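PDB 5MUA: ricin B-related lectin from Polyporus squamosus, which binds galactose through a ricin-type beta-trefoil lectin domain that is joined to a calcium-binding, papain-like protease domain, here occupied by the inhibitor E-64. Local coordinates for residues Q4-Y9 with L50-G55; Y10-Y15 with N143-K148; T61-F66 with F227-F232; Y179-R184 with W252-G257. One frame throughout, in Å; residues are numbered along the deposited sequence.

Interaction 1: Q4-Y9 with L50-G55; sequences QGHGIY and LIEPVG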
loop_
_atom_site.group_PDB
_atom_site.type_symbol
_atom_site.label_atom_id
_atom_site.label_comp_id
_atom_site.label_asym_id
_atom_site.label_seq_id
_atom_site.Cartn_x
_atom_site.Cartn_y
_atom_site.Cartn_z
ATOM N N GLN B 4 -9.202 4.192 30.374
ATOM C CA GLN B 4 -10.415 4.613 29.714
ATOM C C GLN B 4 -11.132 3.455 29.040
ATOM O O GLN B 4 -11.842 3.604 28.033
ATOM C CB GLN B 4 -10.109 5.743 28.705
ATOM C CG GLN B 4 -9.618 7.054 29.315
ATOM C CD GLN B 4 -8.913 7.903 28.251
ATOM O OE1 GLN B 4 -9.509 8.225 27.242
ATOM N NE2 GLN B 4 -7.610 8.157 28.434
ATOM N N GLY B 5 -10.977 2.270 29.615
ATOM C CA GLY B 5 -11.579 1.040 29.074
ATOM C C GLY B 5 -10.857 0.555 27.827
ATOM O O GLY B 5 -9.641 0.704 27.673
ATOM N N HIS B 6 -11.616 -0.050 26.934
ATOM C CA HIS B 6 -11.061 -0.606 25.676
ATOM C C HIS B 6 -9.979 0.270 25.060
ATOM O O HIS B 6 -10.261 1.413 24.768
ATOM C CB HIS B 6 -12.192 -0.796 24.676
ATOM C CG HIS B 6 -11.802 -1.586 23.465
ATOM N ND1 HIS B 6 -12.514 -1.520 22.301
ATOM C CD2 HIS B 6 -10.796 -2.474 23.242
ATOM C CE1 HIS B 6 -11.997 -2.369 21.422
ATOM N NE2 HIS B 6 -10.936 -2.928 21.956
ATOM N N GLY B 7 -8.760 -0.258 24.850
ATOM C CA GLY B 7 -7.655 0.551 24.339
ATOM C C GLY B 7 -6.319 -0.138 24.465
ATOM O O GLY B 7 -6.241 -1.296 24.913
ATOM N N ILE B 8 -5.270 0.530 24.047
ATOM C CA ILE B 8 -3.886 0.010 24.163
ATOM C C ILE B 8 -3.178 0.981 25.063
ATOM O O ILE B 8 -3.345 2.235 24.926
ATOM C CB ILE B 8 -3.166 -0.066 22.786
ATOM C CG1 ILE B 8 -3.967 -1.063 21.907
ATOM C CG2 ILE B 8 -1.737 -0.476 22.954
ATOM C CD1 ILE B 8 -3.628 -1.019 20.422
ATOM N N TYR B 9 -2.426 0.433 26.020
ATOM C CA TYR B 9 -1.849 1.209 27.090
ATOM C C TYR B 9 -0.461 0.781 27.475
ATOM O O TYR B 9 -0.085 -0.389 27.308
ATOM C CB TYR B 9 -2.687 1.024 28.329
ATOM C CG TYR B 9 -4.084 1.443 28.236
ATOM C CD1 TYR B 9 -5.086 0.565 27.822
ATOM C CD2 TYR B 9 -4.449 2.710 28.655
ATOM C CE1 TYR B 9 -6.375 0.973 27.777
ATOM C CE2 TYR B 9 -5.767 3.135 28.667
ATOM C CZ TYR B 9 -6.762 2.248 28.234
ATOM O OH TYR B 9 -8.072 2.669 28.232
ATOM N N LEU B 50 -3.033 -4.521 25.210
ATOM C CA LEU B 50 -4.329 -4.376 24.576
ATOM C C LEU B 50 -5.356 -4.912 25.547
ATOM O O LEU B 50 -5.341 -6.061 25.878
ATOM C CB LEU B 50 -4.407 -5.165 23.238
ATOM C CG LEU B 50 -5.802 -5.256 22.593
ATOM C CD1 LEU B 50 -6.426 -3.885 22.245
ATOM C CD2 LEU B 50 -5.754 -6.040 21.307
ATOM N N ILE B 51 -6.204 -4.005 26.015
ATOM C CA ILE B 51 -7.115 -4.234 27.129
ATOM C C ILE B 51 -8.498 -4.224 26.547
ATOM O O ILE B 51 -8.925 -3.213 25.955
ATOM C CB ILE B 51 -6.901 -3.168 28.205
ATOM C CG1 ILE B 51 -5.499 -3.314 28.734
ATOM C CG2 ILE B 51 -7.908 -3.409 29.342
ATOM C CD1 ILE B 51 -5.172 -2.384 29.896
ATOM N N GLU B 52 -9.157 -5.364 26.614
ATOM C CA GLU B 52 -10.424 -5.592 25.933
ATOM C C GLU B 52 -11.545 -5.992 26.905
ATOM O O GLU B 52 -11.397 -6.900 27.661
ATOM C CB GLU B 52 -10.315 -6.591 24.788
ATOM C CG GLU B 52 -9.361 -6.152 23.691
ATOM C CD GLU B 52 -8.995 -7.246 22.700
ATOM O OE1 GLU B 52 -8.293 -8.187 23.105
ATOM O OE2 GLU B 52 -9.468 -7.187 21.538
ATOM N N PRO B 53 -12.690 -5.322 26.796
ATOM C CA PRO B 53 -13.809 -5.617 27.697
ATOM C C PRO B 53 -14.335 -6.997 27.450
ATOM O O PRO B 53 -14.376 -7.421 26.281
ATOM C CB PRO B 53 -14.842 -4.526 27.353
ATOM C CG PRO B 53 -14.550 -4.143 25.945
ATOM C CD PRO B 53 -13.027 -4.267 25.825
ATOM N N VAL B 54 -14.745 -7.703 28.491
ATOM C CA VAL B 54 -15.362 -9.009 28.317
ATOM C C VAL B 54 -16.862 -9.041 28.699
ATOM O O VAL B 54 -17.393 -10.088 28.924
ATOM C CB VAL B 54 -14.652 -10.144 29.067
ATOM C CG1 VAL B 54 -13.285 -10.445 28.469
ATOM C CG2 VAL B 54 -14.565 -9.811 30.521
ATOM N N GLY B 55 -17.527 -7.908 28.766
ATOM C CA GLY B 55 -18.996 -7.879 29.000
ATOM C C GLY B 55 -19.378 -8.098 30.465
ATOM O O GLY B 55 -20.451 -8.621 30.737
HETATM O O HOH W 1 -9.624 -4.775 20.287
#
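Gly-7 and Ile-51 form an antiparallel hydrogen-bonded pair using both amides and both carbonyls. The bond from Ile-51 N to Gly-7 O is short, 2.9 Å, and nearly straight, running almost along the C=O axis. Its partner, from Gly-7 N to Ile-51 O, is longer at 3.2 Å but stays in the carbonyl plane, and Ile-51 O is also met by the CA-H of His-6. The His-6 ring, its CG anti to the backbone N (chi1 -169°), turns an edge to the same carbonyl, CD2 lying 3.4 Å from Ile-51 O. It runs alongside Glu-52 with ring and carboxylate planes 19° apart, and one water joins the two tips, 2.8 Å from His-6 NE2 and donating to Glu-52 OE2. The Tyr-9 hydroxyl accepts from Gln-4 N and donates to Gly-5 O, a 2.6 Å bond met from above the carbonyl plane, pinning the turn before the strand. Ile-8 N bonds to Ser-150 OG, and the Gln-4 amide to Lys-148 and Ser-2. Ile-51 CD1 packs 3.6 Å from Tyr-9 CD1, while Ile-8 CG1 meets Leu-50 CD1 beside Phe-232. Strand 7-13 lies between strands 49-53 and 144-152 in the beta-trefoil, and strand 59-64 follows beyond 49-53.

Interaction 2: Y10-Y15 with N143-K148; sequences YIASAY and NWTFQK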
loop_
_atom_site.group_PDB
_atom_site.type_symbol
_atom_site.label_atom_id
_atom_site.label_comp_id
_atom_site.label_asym_id
_atom_site.label_seq_id
_atom_site.Cartn_x
_atom_site.Cartn_y
_atom_site.Cartn_z
ATOM N N TYR B 10 0.329 1.713 28.001
ATOM C CA TYR B 10 1.437 1.344 28.904
ATOM C C TYR B 10 0.821 1.214 30.279
ATOM O O TYR B 10 -0.129 1.978 30.634
ATOM C CB TYR B 10 2.483 2.464 29.003
ATOM C CG TYR B 10 3.284 2.786 27.759
ATOM C CD1 TYR B 10 3.946 1.807 27.043
ATOM C CD2 TYR B 10 3.497 4.144 27.407
ATOM C CE1 TYR B 10 4.718 2.142 25.921
ATOM C CE2 TYR B 10 4.294 4.501 26.307
ATOM C CZ TYR B 10 4.878 3.502 25.558
ATOM O OH TYR B 10 5.694 3.820 24.460
ATOM N N ILE B 11 1.277 0.232 31.021
ATOM C CA ILE B 11 0.825 0.048 32.417
ATOM C C ILE B 11 2.085 0.296 33.247
ATOM O O ILE B 11 3.006 -0.517 33.258
ATOM C CB ILE B 11 0.292 -1.375 32.648
ATOM C CG1 ILE B 11 -0.835 -1.743 31.648
ATOM C CG2 ILE B 11 -0.198 -1.533 34.098
ATOM C CD1 ILE B 11 -1.329 -3.178 31.761
ATOM N N ALA B 12 2.148 1.438 33.933
ATOM C CA ALA B 12 3.349 1.801 34.683
ATOM C C ALA B 12 3.084 1.676 36.173
ATOM O O ALA B 12 1.978 1.965 36.624
ATOM C CB ALA B 12 3.753 3.260 34.406
ATOM N N SER B 13 4.125 1.336 36.881
ATOM C CA SER B 13 4.037 1.293 38.396
ATOM C C SER B 13 3.908 2.690 38.952
ATOM O O SER B 13 4.654 3.551 38.573
ATOM C CB SER B 13 5.286 0.672 38.986
ATOM O OG SER B 13 5.216 0.651 40.411
ATOM N N ALA B 14 2.969 2.931 39.887
ATOM C CA ALA B 14 2.977 4.213 40.600
ATOM C C ALA B 14 3.856 4.108 41.831
ATOM O O ALA B 14 3.976 5.104 42.524
ATOM C CB ALA B 14 1.574 4.650 40.974
ATOM N N TYR B 15 4.407 2.927 42.120
ATOM C CA TYR B 15 5.227 2.693 43.304
ATOM C C TYR B 15 6.655 3.118 43.128
ATOM O O TYR B 15 7.256 3.656 44.026
ATOM C CB TYR B 15 5.158 1.233 43.652
ATOM C CG TYR B 15 5.980 0.776 44.829
ATOM C CD1 TYR B 15 5.639 1.138 46.125
ATOM C CD2 TYR B 15 7.042 -0.091 44.658
ATOM C CE1 TYR B 15 6.355 0.661 47.194
ATOM C CE2 TYR B 15 7.780 -0.574 45.741
ATOM C CZ TYR B 15 7.392 -0.194 47.020
ATOM O OH TYR B 15 8.103 -0.626 48.103
ATOM N N ASN B 143 -0.458 -0.176 42.890
ATOM C CA ASN B 143 -1.078 0.946 42.205
ATOM C C ASN B 143 -0.312 1.105 40.891
ATOM O O ASN B 143 0.937 1.051 40.861
ATOM C CB ASN B 143 -0.934 2.216 43.008
ATOM C CG ASN B 143 -1.766 2.195 44.279
ATOM O OD1 ASN B 143 -2.609 1.312 44.481
ATOM N ND2 ASN B 143 -1.543 3.192 45.127
ATOM N N TRP B 144 -1.078 1.370 39.863
ATOM C CA TRP B 144 -0.541 1.414 38.455
ATOM C C TRP B 144 -1.173 2.643 37.798
ATOM O O TRP B 144 -2.298 3.022 38.121
ATOM C CB TRP B 144 -0.965 0.128 37.703
ATOM C CG TRP B 144 -0.431 -1.087 38.351
ATOM C CD1 TRP B 144 -1.067 -1.815 39.300
ATOM C CD2 TRP B 144 0.860 -1.657 38.208
ATOM N NE1 TRP B 144 -0.240 -2.825 39.760
ATOM C CE2 TRP B 144 0.949 -2.732 39.111
ATOM C CE3 TRP B 144 1.995 -1.337 37.438
ATOM C CZ2 TRP B 144 2.085 -3.501 39.229
ATOM C CZ3 TRP B 144 3.098 -2.090 37.549
ATOM C CH2 TRP B 144 3.168 -3.165 38.446
ATOM N N THR B 145 -0.469 3.209 36.837
ATOM C CA THR B 145 -1.020 4.207 35.946
ATOM C C THR B 145 -1.147 3.649 34.556
ATOM O O THR B 145 -0.464 2.741 34.227
ATOM C CB THR B 145 -0.214 5.502 35.941
ATOM O OG1 THR B 145 1.086 5.277 35.461
ATOM C CG2 THR B 145 -0.111 6.050 37.368
ATOM N N PHE B 146 -2.129 4.142 33.833
ATOM C CA PHE B 146 -2.370 3.705 32.444
ATOM C C PHE B 146 -2.233 4.913 31.507
ATOM O O PHE B 146 -2.886 5.927 31.743
ATOM C CB PHE B 146 -3.798 3.218 32.372
ATOM C CG PHE B 146 -3.975 1.893 32.996
ATOM C CD1 PHE B 146 -4.187 1.788 34.375
ATOM C CD2 PHE B 146 -3.936 0.747 32.254
ATOM C CE1 PHE B 146 -4.414 0.547 34.943
ATOM C CE2 PHE B 146 -4.144 -0.502 32.836
ATOM C CZ PHE B 146 -4.344 -0.604 34.189
ATOM N N GLN B 147 -1.367 4.805 30.490
ATOM C CA GLN B 147 -1.270 5.838 29.490
ATOM C C GLN B 147 -1.873 5.291 28.205
ATOM O O GLN B 147 -1.384 4.318 27.716
ATOM C CB GLN B 147 0.193 6.214 29.289
ATOM C CG GLN B 147 0.286 7.176 28.120
ATOM C CD GLN B 147 1.661 7.659 27.794
ATOM O OE1 GLN B 147 2.609 7.457 28.525
ATOM N NE2 GLN B 147 1.772 8.274 26.645
ATOM N N LYS B 148 -2.924 5.922 27.699
ATOM C CA LYS B 148 -3.617 5.435 26.496
ATOM C C LYS B 148 -2.780 5.775 25.297
ATOM O O LYS B 148 -2.301 6.882 25.175
ATOM C CB LYS B 148 -4.974 6.082 26.335
ATOM C CG LYS B 148 -5.813 5.363 25.275
ATOM C CD LYS B 148 -7.240 5.889 25.220
ATOM C CE LYS B 148 -7.282 7.357 24.743
ATOM N NZ LYS B 148 -8.695 7.821 24.671
HETATM O O HOH W 2 3.070 -0.639 41.382
#
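Strands 10-13 and 144-148 run antiparallel, with Tyr-10 and Gln-147, then Ala-12 and Thr-145, as hydrogen-bonded pairs, each closed by two N-H to O bonds lying in the carbonyl planes. The tightest of these joins Thr-145 N to Ala-12 O at 2.8 Å. Past the last pair Ala-14 N donates to Asn-143 O from above its carbonyl plane, and a water spans Asn-143 O and Ser-13 OG. That hydroxyl, anti to its backbone N (chi1 179°), also accepts from Tyr-15 N, an ST turn just where the strand ends. On the face of Ile-11, Phe-146 lies alongside it, CE2 3.7 Å from Ile-11 CG1, with the CG2 branch over one ring face. Ile-11 CG2 also touches Trp-144 CE3 at 4.0 Å, and Trp-144 reaches on to Ser-13 CB with CZ3. On the face of Tyr-10, Gln-147 runs beside the phenol with its amide plane 80° from the ring, placing OE1 at the ring edge, 3.6 Å from Tyr-10 CD2. Trp-144 NE1 donates to Val-117 O, and the Tyr-10 hydroxyl bonds to Asp-43 among others. Strands 107-110 and 19-23 pack against the Ile-11 face, consistent with the hydrophobic interior of a beta-trefoil.

Interaction 3: T61-F66 with F227-F232; sequences TVRNAF and FKANGF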
loop_
_atom_site.group_PDB
_atom_site.type_symbol
_atom_site.label_atom_id
_atom_site.label_comp_id
_atom_site.label_asym_id
_atom_site.label_seq_id
_atom_site.Cartn_x
_atom_site.Cartn_y
_atom_site.Cartn_z
ATOM N N THR B 61 -9.769 -8.491 29.561
ATOM C CA THR B 61 -8.524 -9.220 29.322
ATOM C C THR B 61 -7.457 -8.157 29.076
ATOM O O THR B 61 -7.755 -7.058 28.622
ATOM C CB THR B 61 -8.621 -10.134 28.115
ATOM O OG1 THR B 61 -9.211 -9.459 26.986
ATOM C CG2 THR B 61 -9.421 -11.336 28.444
ATOM N N VAL B 62 -6.220 -8.519 29.368
ATOM C CA VAL B 62 -5.067 -7.672 29.222
ATOM C C VAL B 62 -4.087 -8.510 28.428
ATOM O O VAL B 62 -3.475 -9.462 28.913
ATOM C CB VAL B 62 -4.482 -7.236 30.605
ATOM C CG1 VAL B 62 -3.214 -6.415 30.438
ATOM C CG2 VAL B 62 -5.535 -6.521 31.378
ATOM N N ARG B 63 -3.993 -8.183 27.163
ATOM C CA ARG B 63 -3.225 -8.964 26.170
ATOM C C ARG B 63 -1.980 -8.257 25.733
ATOM O O ARG B 63 -2.024 -7.061 25.458
ATOM C CB ARG B 63 -4.145 -9.222 24.960
ATOM C CG ARG B 63 -3.629 -10.239 23.995
ATOM C CD ARG B 63 -4.527 -10.413 22.772
ATOM N NE ARG B 63 -4.080 -11.603 22.095
ATOM C CZ ARG B 63 -4.617 -12.078 20.981
ATOM N NH1 ARG B 63 -5.594 -11.419 20.354
ATOM N NH2 ARG B 63 -4.161 -13.206 20.512
ATOM N N ASN B 64 -0.887 -8.983 25.611
ATOM C CA ASN B 64 0.365 -8.398 25.141
ATOM C C ASN B 64 0.237 -8.211 23.616
ATOM O O ASN B 64 -0.006 -9.163 22.909
ATOM C CB ASN B 64 1.549 -9.273 25.530
ATOM C CG ASN B 64 2.852 -8.578 25.327
ATOM O OD1 ASN B 64 3.531 -8.823 24.354
ATOM N ND2 ASN B 64 3.222 -7.699 26.259
ATOM N N ALA B 65 0.271 -6.981 23.120
ATOM C CA ALA B 65 -0.010 -6.747 21.676
ATOM C C ALA B 65 1.067 -7.502 20.880
ATOM O O ALA B 65 0.747 -8.085 19.827
ATOM C CB ALA B 65 0.006 -5.263 21.322
ATOM N N PHE B 66 2.320 -7.439 21.348
ATOM C CA PHE B 66 3.443 -8.025 20.645
ATOM C C PHE B 66 3.336 -9.548 20.615
ATOM O O PHE B 66 3.250 -10.142 19.567
ATOM C CB PHE B 66 4.770 -7.550 21.253
ATOM C CG PHE B 66 6.012 -8.143 20.614
ATOM C CD1 PHE B 66 6.457 -7.685 19.384
ATOM C CD2 PHE B 66 6.700 -9.198 21.222
ATOM C CE1 PHE B 66 7.582 -8.254 18.794
ATOM C CE2 PHE B 66 7.823 -9.790 20.636
ATOM C CZ PHE B 66 8.273 -9.284 19.422
ATOM N N PHE B 227 2.983 -7.778 15.518
ATOM C CA PHE B 227 1.979 -7.926 16.577
ATOM C C PHE B 227 1.198 -9.209 16.409
ATOM O O PHE B 227 0.556 -9.419 15.379
ATOM C CB PHE B 227 1.057 -6.744 16.643
ATOM C CG PHE B 227 1.778 -5.458 16.952
ATOM C CD1 PHE B 227 2.168 -5.163 18.226
ATOM C CD2 PHE B 227 2.070 -4.547 15.984
ATOM C CE1 PHE B 227 2.810 -3.973 18.510
ATOM C CE2 PHE B 227 2.747 -3.353 16.257
ATOM C CZ PHE B 227 3.120 -3.090 17.524
ATOM N N LYS B 228 1.304 -10.084 17.389
ATOM C CA LYS B 228 0.573 -11.379 17.352
ATOM C C LYS B 228 -0.854 -11.268 17.832
ATOM O O LYS B 228 -1.718 -12.114 17.546
ATOM C CB LYS B 228 1.355 -12.480 18.046
ATOM C CG LYS B 228 2.693 -12.795 17.354
ATOM C CD LYS B 228 3.716 -13.519 18.235
ATOM C CE LYS B 228 3.202 -14.842 18.846
ATOM N NZ LYS B 228 3.211 -16.029 17.939
ATOM N N ALA B 229 -1.158 -10.204 18.560
ATOM C CA ALA B 229 -2.580 -9.925 18.924
ATOM C C ALA B 229 -3.315 -9.444 17.684
ATOM O O ALA B 229 -2.690 -8.942 16.758
ATOM C CB ALA B 229 -2.617 -8.838 20.022
ATOM N N ASN B 230 -4.606 -9.650 17.644
ATOM C CA ASN B 230 -5.469 -9.008 16.685
ATOM C C ASN B 230 -6.349 -7.917 17.346
ATOM O O ASN B 230 -6.134 -7.581 18.530
ATOM C CB ASN B 230 -6.274 -10.129 16.046
ATOM C CG ASN B 230 -7.267 -10.687 16.961
ATOM O OD1 ASN B 230 -7.351 -10.276 18.133
ATOM N ND2 ASN B 230 -8.128 -11.598 16.438
ATOM N N GLY B 231 -7.280 -7.341 16.596
ATOM C CA GLY B 231 -8.264 -6.467 17.152
ATOM C C GLY B 231 -7.884 -5.012 17.249
ATOM O O GLY B 231 -8.575 -4.243 17.909
ATOM N N PHE B 232 -6.814 -4.622 16.547
ATOM C CA PHE B 232 -6.481 -3.210 16.353
ATOM C C PHE B 232 -5.649 -3.099 15.058
ATOM O O PHE B 232 -5.160 -4.115 14.521
ATOM C CB PHE B 232 -5.609 -2.673 17.493
ATOM C CG PHE B 232 -4.231 -3.275 17.556
ATOM C CD1 PHE B 232 -4.004 -4.586 18.033
ATOM C CD2 PHE B 232 -3.121 -2.530 17.228
ATOM C CE1 PHE B 232 -2.694 -5.112 18.077
ATOM C CE2 PHE B 232 -1.837 -3.071 17.315
ATOM C CZ PHE B 232 -1.629 -4.358 17.721
HETATM O O HOH W 3 -6.987 -9.070 20.812
#
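Arg-63 near the end of strand 59-64, and Ala-65 and Phe-66 just after it, carry most of the buried surface where the lectin domain meets the loop after helix 208-226. Ala-65 O accepts from Ala-229 N at 3.1 Å, the donor above the carbonyl plane, and the Ala-65 methyl touches two rings on one side, CB 3.8 Å from Phe-227 CD1 and 4.1 Å from Phe-232 CZ. Phe-66 contributes backbone: its O accepts from Lys-228 N at 2.9 Å, with the alkyl carbons of Lys-228 against the same oxygen, while its side chain packs on Leu-45 and Asn-46. Arg-63 extends fully from its backbone (chi1 -168°), laying its guanidinium flat on Ala-229, whose CA sits 3.6 Å above the centre of one face. Along the guanidinium edge, Arg-63 NH1 donates to a water at 2.8 Å that in turn donates to Asn-230 O, and Asn-230 OD1 is in plane 3.1 Å from NH1. Arg-63 NE is tied to Gly-68 O, and Phe-227 O to Arg-202 of the second subunit. Here two backbone hydrogen bonds join the parts, with alanine methyls on phenylalanine rings and on the arginine, which is probably charged and has carbonyl and water partners.

Interaction 4: Y179-R184 with W252-G257; sequences YLVLTR and WFVERG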
loop_
_atom_site.group_PDB
_atom_site.type_symbol
_atom_site.label_atom_id
_atom_site.label_comp_id
_atom_site.label_asym_id
_atom_site.label_seq_id
_atom_site.Cartn_x
_atom_site.Cartn_y
_atom_site.Cartn_z
ATOM N N TYR B 179 -7.198 1.997 16.736
ATOM C CA TYR B 179 -5.858 2.249 16.200
ATOM C C TYR B 179 -4.789 2.400 17.286
ATOM O O TYR B 179 -4.979 3.178 18.228
ATOM C CB TYR B 179 -5.878 3.530 15.384
ATOM C CG TYR B 179 -6.627 3.404 14.118
ATOM C CD1 TYR B 179 -6.031 2.904 13.003
ATOM C CD2 TYR B 179 -8.028 3.673 14.067
ATOM C CE1 TYR B 179 -6.732 2.750 11.807
ATOM C CE2 TYR B 179 -8.721 3.586 12.861
ATOM C CZ TYR B 179 -8.054 3.107 11.732
ATOM O OH TYR B 179 -8.727 2.969 10.555
ATOM N N LEU B 180 -3.634 1.783 17.071
ATOM C CA LEU B 180 -2.392 2.130 17.793
ATOM C C LEU B 180 -1.769 3.354 17.151
ATOM O O LEU B 180 -1.638 3.449 15.922
ATOM C CB LEU B 180 -1.377 1.012 17.829
ATOM C CG LEU B 180 0.004 1.318 18.453
ATOM C CD1 LEU B 180 -0.260 1.630 19.944
ATOM C CD2 LEU B 180 0.885 0.071 18.317
ATOM N N VAL B 181 -1.417 4.300 17.985
ATOM C CA VAL B 181 -0.734 5.516 17.532
ATOM C C VAL B 181 0.750 5.220 17.717
ATOM O O VAL B 181 1.236 4.979 18.828
ATOM C CB VAL B 181 -1.153 6.761 18.368
ATOM C CG1 VAL B 181 -0.292 7.981 18.053
ATOM C CG2 VAL B 181 -2.623 7.089 18.194
ATOM N N LEU B 182 1.502 5.265 16.608
ATOM C CA LEU B 182 2.917 4.982 16.639
ATOM C C LEU B 182 3.726 6.175 17.072
ATOM O O LEU B 182 3.304 7.310 16.881
ATOM C CB LEU B 182 3.398 4.617 15.216
ATOM C CG LEU B 182 2.685 3.347 14.729
ATOM C CD1 LEU B 182 3.039 3.202 13.262
ATOM C CD2 LEU B 182 3.082 2.090 15.508
ATOM N N THR B 183 4.938 5.899 17.535
ATOM C CA THR B 183 5.909 6.951 17.802
ATOM C C THR B 183 6.646 7.318 16.531
ATOM O O THR B 183 6.675 6.573 15.532
ATOM C CB THR B 183 6.985 6.506 18.813
ATOM O OG1 THR B 183 7.740 5.421 18.288
ATOM C CG2 THR B 183 6.343 6.069 20.198
ATOM N N ARG B 184 7.289 8.487 16.610
ATOM C CA ARG B 184 8.189 8.858 15.520
ATOM C C ARG B 184 9.316 7.911 15.294
ATOM O O ARG B 184 9.711 7.605 14.153
ATOM C CB ARG B 184 8.638 10.331 15.662
ATOM C CG ARG B 184 7.511 11.246 15.248
ATOM C CD ARG B 184 7.963 12.683 15.089
ATOM N NE ARG B 184 6.851 13.632 14.989
ATOM C CZ ARG B 184 6.995 14.920 14.625
ATOM N NH1 ARG B 184 8.195 15.409 14.255
ATOM N NH2 ARG B 184 5.944 15.727 14.630
ATOM N N TRP B 252 0.025 10.826 6.941
ATOM C CA TRP B 252 -0.339 11.591 8.097
ATOM C C TRP B 252 -0.631 10.689 9.281
ATOM O O TRP B 252 -0.979 9.500 9.122
ATOM C CB TRP B 252 -1.500 12.488 7.862
ATOM C CG TRP B 252 -2.812 11.793 7.498
ATOM C CD1 TRP B 252 -3.238 11.467 6.230
ATOM C CD2 TRP B 252 -3.871 11.412 8.384
ATOM N NE1 TRP B 252 -4.501 10.872 6.300
ATOM C CE2 TRP B 252 -4.913 10.869 7.606
ATOM C CE3 TRP B 252 -4.034 11.466 9.780
ATOM C CZ2 TRP B 252 -6.049 10.331 8.168
ATOM C CZ3 TRP B 252 -5.196 10.981 10.322
ATOM C CH2 TRP B 252 -6.194 10.441 9.527
ATOM N N PHE B 253 -0.541 11.306 10.447
ATOM C CA PHE B 253 -0.587 10.613 11.701
ATOM C C PHE B 253 -1.173 11.551 12.759
ATOM O O PHE B 253 -1.334 12.791 12.545
ATOM C CB PHE B 253 0.859 10.269 12.140
ATOM C CG PHE B 253 1.571 9.313 11.219
ATOM C CD1 PHE B 253 1.319 7.943 11.292
ATOM C CD2 PHE B 253 2.477 9.760 10.313
ATOM C CE1 PHE B 253 1.908 7.052 10.382
ATOM C CE2 PHE B 253 3.116 8.884 9.433
ATOM C CZ PHE B 253 2.836 7.530 9.479
ATOM N N VAL B 254 -1.427 10.968 13.926
ATOM C CA VAL B 254 -1.671 11.795 15.122
ATOM C C VAL B 254 -0.565 11.523 16.062
ATOM O O VAL B 254 0.133 10.535 15.969
ATOM C CB VAL B 254 -3.082 11.647 15.758
ATOM C CG1 VAL B 254 -4.177 11.884 14.748
ATOM C CG2 VAL B 254 -3.310 10.296 16.377
ATOM N N GLU B 255 -0.366 12.462 16.982
ATOM C CA GLU B 255 0.796 12.477 17.842
ATOM C C GLU B 255 0.422 11.796 19.148
ATOM O O GLU B 255 -0.623 12.061 19.701
ATOM C CB GLU B 255 1.181 13.953 18.174
ATOM C CG GLU B 255 1.820 14.742 17.028
ATOM C CD GLU B 255 3.199 14.229 16.730
ATOM O OE1 GLU B 255 3.920 13.813 17.653
ATOM O OE2 GLU B 255 3.593 14.269 15.593
ATOM N N ARG B 256 1.327 10.985 19.668
ATOM C CA ARG B 256 1.160 10.498 21.028
ATOM C C ARG B 256 1.035 11.503 22.122
ATOM O O ARG B 256 0.231 11.307 23.026
ATOM C CB ARG B 256 2.219 9.514 21.388
ATOM C CG ARG B 256 1.551 8.162 21.347
ATOM C CD ARG B 256 2.514 7.219 21.809
ATOM N NE ARG B 256 2.406 5.958 21.138
ATOM C CZ ARG B 256 3.189 4.963 21.480
ATOM N NH1 ARG B 256 4.010 5.147 22.544
ATOM N NH2 ARG B 256 3.080 3.804 20.851
ATOM N N GLY B 257 1.777 12.588 22.016
ATOM C CA GLY B 257 1.683 13.670 23.059
ATOM C C GLY B 257 0.430 14.472 22.952
ATOM O O GLY B 257 0.048 15.192 23.883
HETATM O O HOH W 4 1.810 8.482 15.028
#
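Leu-180, on strand 178-180, only brushes the contact, its CD1 lying 4.1 Å from Arg-256 NH2 while the side chain packs on Phe-232. Val-181 points at the other segment. Its CG2 crosses Val-254 CG2 at 3.7 Å, and its CG1, anti to the backbone N (chi1 171°), presses on Val-254 O at 3.3 Å. Its carbonyl O is held side-on by one arginine: Arg-256 NE at 2.8 Å and NH2 at 3.0 Å both donate to it. The oxygen lies in the guanidinium plane, yet only NH2 approaches in the plane of the carbonyl; NE comes from above it. The third nitrogen of Arg-256, NH1, bonds to the hydroxyl of Tyr-10 in the lectin domain, so one guanidinium spans two domains. The Leu-182 side chain packs on Ile-187, and its O shares a water with Val-254 O. Thr-183 is the N-cap of helix 184-194, in what is probably the papain-like part of the chain: its side-chain hydroxyl caps a backbone N in the first turn, and its CG2 sits over one face of the Arg-256 guanidinium, 3.4 Å from NH1. Arg-184, the first residue of that helix, extends to form a salt bridge, NH2 to Glu-255 OE2 at 2.9 Å, with a weak second bond from NE. The carboxylate is met from above its plane, and OE2 also bonds to Thr-263 OG1.

How the interactions relate
Interactions 1 and 2 share strand 7-13, with a different partner in each; both are antiparallel strand pairs whose apolar faces turn into the protein, and Ile-51 CD1 meets Phe-146 CE2 between them. Interactions 3 and 4 lack such strand pairing; each has an arginine that lies on or grips backbone groups, beside two backbone hydrogen bonds in interaction 3. Interaction 3 follows 1 through strands 49-53 and 59-64 and joins the two domains, beside the second subunit. Interaction 4 lies in the C-terminal part, tied back to interaction 2 by Tyr-10 and Arg-256. Its one salt bridge is at the more exposed margin, whereas Leu-180, Phe-227 and Phe-232 join 3 and 4 in buried apolar packing.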